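Local coordinates for YPM (Yersinia pseudotuberculosis, PDB 1PM4), which acts as a superantigen, a bacterial mitogenic toxin that probably works by stimulating T cells, at residues A[36-41]-A[98-103]; A[45-50]-A[66-71]. All blocks are in the same frame, centred on the assembly; numbering follows the deposited sequence.

Interaction 1: A[36-41]-A[98-103]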
loop_
_atom_site.group_PDB
_atom_site.type_symbol
_atom_site.label_atom_id
_atom_site.label_comp_id
_atom_site.label_asym_id
_atom_site.label_seq_id
_atom_site.Cartn_x
_atom_site.Cartn_y
_atom_site.Cartn_z
ATOM N N ALA A 36 -4.131 -9.553 10.731
ATOM C CA ALA A 36 -5.478 -9.483 11.270
ATOM C C ALA A 36 -6.431 -9.995 10.230
ATOM O O ALA A 36 -6.144 -9.981 9.059
ATOM C CB ALA A 36 -5.880 -8.062 11.700
ATOM N N VAL A 37 -7.542 -10.523 10.698
ATOM C CA VAL A 37 -8.670 -10.919 9.781
ATOM C C VAL A 37 -9.946 -10.615 10.509
ATOM O O VAL A 37 -10.066 -10.879 11.711
ATOM C CB VAL A 37 -8.621 -12.388 9.326
ATOM C CG1 VAL A 37 -8.690 -13.328 10.513
ATOM C CG2 VAL A 37 -9.646 -12.636 8.251
ATOM N N LEU A 38 -10.875 -9.993 9.787
ATOM C CA LEU A 38 -12.201 -9.654 10.242
ATOM C C LEU A 38 -13.206 -10.696 9.890
ATOM O O LEU A 38 -13.186 -11.168 8.771
ATOM C CB LEU A 38 -12.619 -8.355 9.593
ATOM C CG LEU A 38 -13.934 -7.748 10.095
ATOM C CD1 LEU A 38 -13.954 -7.441 11.601
ATOM C CD2 LEU A 38 -14.149 -6.435 9.269
ATOM N N HIS A 39 -14.077 -11.055 10.831
ATOM C CA HIS A 39 -15.104 -12.084 10.559
ATOM C C HIS A 39 -16.409 -11.581 11.165
ATOM O O HIS A 39 -16.443 -10.657 11.977
ATOM C CB HIS A 39 -14.749 -13.430 11.175
ATOM C CG HIS A 39 -13.519 -14.108 10.622
ATOM N ND1 HIS A 39 -13.378 -14.419 9.290
ATOM C CD2 HIS A 39 -12.467 -14.684 11.244
ATOM C CE1 HIS A 39 -12.238 -15.069 9.105
ATOM N NE2 HIS A 39 -11.665 -15.242 10.278
ATOM N N SER A 40 -17.500 -12.248 10.799
ATOM C CA SER A 40 -18.810 -12.007 11.390
ATOM C C SER A 40 -19.672 -13.269 11.361
ATOM O O SER A 40 -19.641 -14.028 10.342
ATOM C CB SER A 40 -19.530 -10.893 10.663
ATOM O OG SER A 40 -20.806 -10.634 11.212
ATOM N N THR A 41 -20.391 -13.492 12.459
ATOM C CA THR A 41 -21.421 -14.555 12.451
ATOM C C THR A 41 -22.592 -14.222 11.554
ATOM O O THR A 41 -23.409 -15.112 11.331
ATOM C CB THR A 41 -21.943 -14.866 13.857
ATOM O OG1 THR A 41 -22.562 -13.717 14.451
ATOM C CG2 THR A 41 -20.830 -15.328 14.760
ATOM N N TYR A 98 -19.208 -8.693 15.042
ATOM C CA TYR A 98 -17.875 -8.845 14.441
ATOM C C TYR A 98 -16.934 -9.621 15.351
ATOM O O TYR A 98 -17.146 -9.701 16.574
ATOM C CB TYR A 98 -17.271 -7.477 14.104
ATOM C CG TYR A 98 -16.796 -6.691 15.334
ATOM C CD1 TYR A 98 -15.519 -6.808 15.826
ATOM C CD2 TYR A 98 -17.636 -5.757 15.944
ATOM C CE1 TYR A 98 -15.138 -6.155 16.960
ATOM C CE2 TYR A 98 -17.230 -5.026 17.013
ATOM C CZ TYR A 98 -15.940 -5.203 17.520
ATOM O OH TYR A 98 -15.522 -4.491 18.667
ATOM N N SER A 99 -15.915 -10.196 14.761
ATOM C CA SER A 99 -14.771 -10.689 15.496
ATOM C C SER A 99 -13.532 -10.337 14.695
ATOM O O SER A 99 -13.495 -10.464 13.469
ATOM C CB SER A 99 -14.862 -12.203 15.836
ATOM O OG SER A 99 -14.820 -13.039 14.685
ATOM N N LEU A 100 -12.512 -9.848 15.376
ATOM C CA LEU A 100 -11.258 -9.477 14.715
ATOM C C LEU A 100 -10.166 -10.336 15.395
ATOM O O LEU A 100 -9.902 -10.151 16.578
ATOM C CB LEU A 100 -10.978 -8.021 14.984
ATOM C CG LEU A 100 -9.729 -7.515 14.275
ATOM C CD1 LEU A 100 -9.893 -7.463 12.787
ATOM C CD2 LEU A 100 -9.256 -6.171 14.804
ATOM N N ASP A 101 -9.541 -11.196 14.640
ATOM C CA ASP A 101 -8.344 -11.867 15.074
ATOM C C ASP A 101 -7.178 -10.989 14.688
ATOM O O ASP A 101 -7.070 -10.577 13.523
ATOM C CB ASP A 101 -8.181 -13.176 14.380
ATOM C CG ASP A 101 -9.284 -14.139 14.615
ATOM O OD1 ASP A 101 -10.087 -14.037 15.563
ATOM O OD2 ASP A 101 -9.451 -15.048 13.770
ATOM N N ALA A 102 -6.354 -10.611 15.646
ATOM C CA ALA A 102 -5.177 -9.728 15.356
ATOM C C ALA A 102 -3.966 -9.981 16.214
ATOM O O ALA A 102 -4.081 -10.281 17.398
ATOM C CB ALA A 102 -5.585 -8.307 15.597
ATOM N N THR A 103 -2.812 -9.781 15.623
ATOM C CA THR A 103 -1.556 -9.753 16.351
ATOM C C THR A 103 -1.640 -8.765 17.485
ATOM O O THR A 103 -2.079 -7.671 17.279
ATOM C CB THR A 103 -0.436 -9.268 15.427
ATOM O OG1 THR A 103 -0.320 -10.142 14.340
ATOM C CG2 THR A 103 0.914 -9.413 16.162
#
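The carbonyl oxygen D101 O is gripped twice by segment 36-41. It accepts the N-H of V37 in the plane of the carbonyl, with V37 N to D101 O at 2.9 Å. A short CA-H...O contact joins it, with A36 CA at 3.0 Å from D101 O. The partner bond runs from D101 N to V37 O and completes one hydrogen-bonded antiparallel pair. H39 and S99 form the next one. H39 N meets S99 O at 2.8 Å, nearly along the C=O axis. S99 N reaches H39 O at 2.9 Å, from above the carbonyl plane. L38 faces L100 between these two pairs, and A36 faces A102 beyond V37-D101, both as non-hydrogen-bonded pairs.

The two faces of the sheet differ. A36, L38, L100 and A102 turn to the inside of the jelly roll, where W86, L49 and M47 of the facing sheet pack on them. In both leucines CG is anti to the backbone N and CD1 folds back over the partner strand, L38 CD1 over S99 O and L100 CD1 over V37 O. L38 CD1 and L100 CD1 touch at 4.2 Å. The other face carries V37, H39, S99 and D101. V37 and D101 run side by side, with V37 CG1 in the crowded position (chi1 60°), 3.8 Å from D101 OD2. The H39 ring crosses D101 obliquely, its plane 75° from the carboxylate. D101 OD2 lies at the ring edge, 4.1 Å from H39 NE2, too far for a bond. H39 ND1 bonds D69 instead, and D101 OD1 bonds T8. The two acidic groups beside H39 probably favour a protonated imidazole. The strand pair thus lends the core an apolar wall, and sets H39, S99 and D101 beside buried V37 on the opposite face.

Interaction 2: A[45-50]-A[66-71]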
loop_
_atom_site.group_PDB
_atom_site.type_symbol
_atom_site.label_atom_id
_atom_site.label_comp_id
_atom_site.label_asym_id
_atom_site.label_seq_id
_atom_site.Cartn_x
_atom_site.Cartn_y
_atom_site.Cartn_z
ATOM N N ALA A 45 -22.628 -10.290 6.190
ATOM C CA ALA A 45 -21.921 -9.096 6.602
ATOM C C ALA A 45 -21.136 -8.488 5.460
ATOM O O ALA A 45 -20.543 -9.223 4.614
ATOM C CB ALA A 45 -21.009 -9.460 7.745
ATOM N N ASP A 46 -21.126 -7.152 5.403
ATOM C CA ASP A 46 -20.378 -6.394 4.430
ATOM C C ASP A 46 -19.539 -5.348 5.172
ATOM O O ASP A 46 -20.117 -4.342 5.680
ATOM C CB ASP A 46 -21.336 -5.701 3.513
ATOM C CG ASP A 46 -20.647 -4.947 2.414
ATOM O OD1 ASP A 46 -19.407 -4.800 2.385
ATOM O OD2 ASP A 46 -21.379 -4.455 1.507
ATOM N N MET A 47 -18.243 -5.652 5.416
ATOM C CA MET A 47 -17.350 -4.814 6.240
ATOM C C MET A 47 -15.961 -4.713 5.613
ATOM O O MET A 47 -15.527 -5.555 4.794
ATOM C CB MET A 47 -17.184 -5.425 7.647
ATOM C CG MET A 47 -18.501 -5.587 8.331
ATOM S SD MET A 47 -18.129 -6.296 10.019
ATOM C CE MET A 47 -19.753 -6.741 10.475
ATOM N N THR A 48 -15.303 -3.616 5.937
ATOM C CA THR A 48 -13.954 -3.373 5.518
ATOM C C THR A 48 -13.052 -3.207 6.684
ATOM O O THR A 48 -13.418 -2.585 7.653
ATOM C CB THR A 48 -13.951 -2.098 4.579
ATOM O OG1 THR A 48 -14.772 -2.352 3.418
ATOM C CG2 THR A 48 -12.545 -1.796 4.047
ATOM N N LEU A 49 -11.881 -3.806 6.581
ATOM C CA LEU A 49 -10.833 -3.656 7.581
ATOM C C LEU A 49 -9.689 -2.821 7.000
ATOM O O LEU A 49 -9.123 -3.167 5.948
ATOM C CB LEU A 49 -10.288 -5.026 7.904
ATOM C CG LEU A 49 -9.164 -5.068 8.924
ATOM C CD1 LEU A 49 -9.576 -4.592 10.320
ATOM C CD2 LEU A 49 -8.555 -6.493 9.077
ATOM N N ILE A 50 -9.331 -1.781 7.720
ATOM C CA ILE A 50 -8.279 -0.878 7.288
ATOM C C ILE A 50 -7.213 -0.840 8.371
ATOM O O ILE A 50 -7.514 -0.672 9.546
ATOM C CB ILE A 50 -8.823 0.525 7.058
ATOM C CG1 ILE A 50 -9.988 0.496 6.096
ATOM C CG2 ILE A 50 -7.710 1.425 6.523
ATOM C CD1 ILE A 50 -10.783 1.820 6.087
ATOM N N ASN A 66 -8.676 -4.555 3.493
ATOM C CA ASN A 66 -9.181 -5.807 2.931
ATOM C C ASN A 66 -10.640 -5.934 3.246
ATOM O O ASN A 66 -11.158 -5.315 4.223
ATOM C CB ASN A 66 -8.399 -7.008 3.512
ATOM C CG ASN A 66 -7.026 -7.201 2.910
ATOM O OD1 ASN A 66 -5.996 -6.698 3.447
ATOM N ND2 ASN A 66 -6.975 -7.995 1.812
ATOM N N ASP A 67 -11.329 -6.774 2.510
ATOM C CA ASP A 67 -12.693 -7.067 2.828
ATOM C C ASP A 67 -12.750 -8.014 4.026
ATOM O O ASP A 67 -11.751 -8.607 4.422
ATOM C CB ASP A 67 -13.382 -7.746 1.636
ATOM C CG ASP A 67 -13.301 -6.932 0.363
ATOM O OD1 ASP A 67 -13.497 -5.678 0.381
ATOM O OD2 ASP A 67 -13.015 -7.513 -0.715
ATOM N N ILE A 68 -13.942 -8.173 4.536
ATOM C CA ILE A 68 -14.260 -9.213 5.541
ATOM C C ILE A 68 -13.773 -10.562 5.033
ATOM O O ILE A 68 -13.798 -10.828 3.822
ATOM C CB ILE A 68 -15.790 -9.150 5.930
ATOM C CG1 ILE A 68 -16.050 -9.911 7.230
ATOM C CG2 ILE A 68 -16.691 -9.575 4.780
ATOM C CD1 ILE A 68 -17.480 -9.922 7.660
ATOM N N ASP A 69 -13.205 -11.345 5.934
ATOM C CA ASP A 69 -12.754 -12.699 5.726
ATOM C C ASP A 69 -11.430 -12.794 4.959
ATOM O O ASP A 69 -10.957 -13.902 4.788
ATOM C CB ASP A 69 -13.797 -13.613 5.021
ATOM C CG ASP A 69 -15.054 -13.788 5.837
ATOM O OD1 ASP A 69 -14.993 -13.732 7.102
ATOM O OD2 ASP A 69 -16.151 -13.875 5.264
ATOM N N LYS A 70 -10.852 -11.681 4.519
ATOM C CA LYS A 70 -9.565 -11.652 3.843
ATOM C C LYS A 70 -8.450 -11.175 4.779
ATOM O O LYS A 70 -8.469 -10.048 5.184
ATOM C CB LYS A 70 -9.640 -10.710 2.631
ATOM C CG LYS A 70 -10.694 -11.087 1.692
ATOM C CD LYS A 70 -10.318 -12.273 0.862
ATOM N N PRO A 71 -7.477 -11.998 5.107
ATOM C CA PRO A 71 -6.427 -11.528 6.032
ATOM C C PRO A 71 -5.543 -10.438 5.463
ATOM O O PRO A 71 -5.324 -10.359 4.242
ATOM C CB PRO A 71 -5.645 -12.792 6.434
ATOM C CG PRO A 71 -6.284 -13.916 5.717
ATOM C CD PRO A 71 -7.421 -13.452 4.839
HETATM O O HOH W 1 -15.382 -4.523 1.827
#
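Strands 47-54 and 59-67 form an antiparallel beta hairpin in one sheet of the jelly roll, and this contact lies at its open end. A45 comes first, in the loop leading to the strand. Its CB meets the tip of I68, with A45 CB to I68 CD1 at 3.6 Å. I68 reaches it with a fully extended side chain: CG1 is anti to the backbone N and chi2 is -179°. CG2 of I68 sits in the crowded position and turns towards the carbonyl of A45.

M47 opens the strand. Its oxygen accepts the N-H of I68, with M47 O to I68 N at 3.1 Å. The bond is bent, 138° at the hydrogen, and the donor stands above the carbonyl plane. The pairing loosens here because segment 66-71 leaves the sheet in a type II turn from D67 to K70, closed by a bond from K70 N to D67 O. The side chain of M47 packs inwards on L38 and S96.

T48 faces D67 as a non-hydrogen-bonded pair. A water joins their side chains, 2.8 Å from T48 OG1 and 2.6 Å from D67 OD1. It also lies within bonding distance of M47 O, though it has more acceptors around it than protons to give. It sits between the two segments where the direct bonding is weakening. T48 OG1 has a further partner in N91 ND2.

L49 forms the regular rung with N66, and beyond it I50 turns away from segment 66-71 and packs on E75 of the second subunit. The L49 side chain points into the core, onto A36, L72 and L100. Its rung holds the straightest bond of the contact: L49 N to N66 O is 2.9 Å, with 171° at the hydrogen and the donor nearly along the C=O axis.

Overall arrangement
The two interactions lie in different sheets of the jelly roll, with centres about 9 Å apart. Interaction 1 joins strands 32-39 and 96-103, the two inner strands of one four-stranded sheet. Interaction 2 joins inner strand 47-54 of the other sheet to strand 59-67, outermost there within this chain. Along the chain interaction 2 is nested inside the loop closed by interaction 1, and strand 32-39 is followed directly by 47-54. The contacts also touch. D69 of interaction 2 meets strand 32-39: its N-H probably bonds L38 O, its carboxylate takes the H39 side chain, and S40 packs on A45. The turn after 59-67 therefore ties the two sheets together along one side of the sandwich.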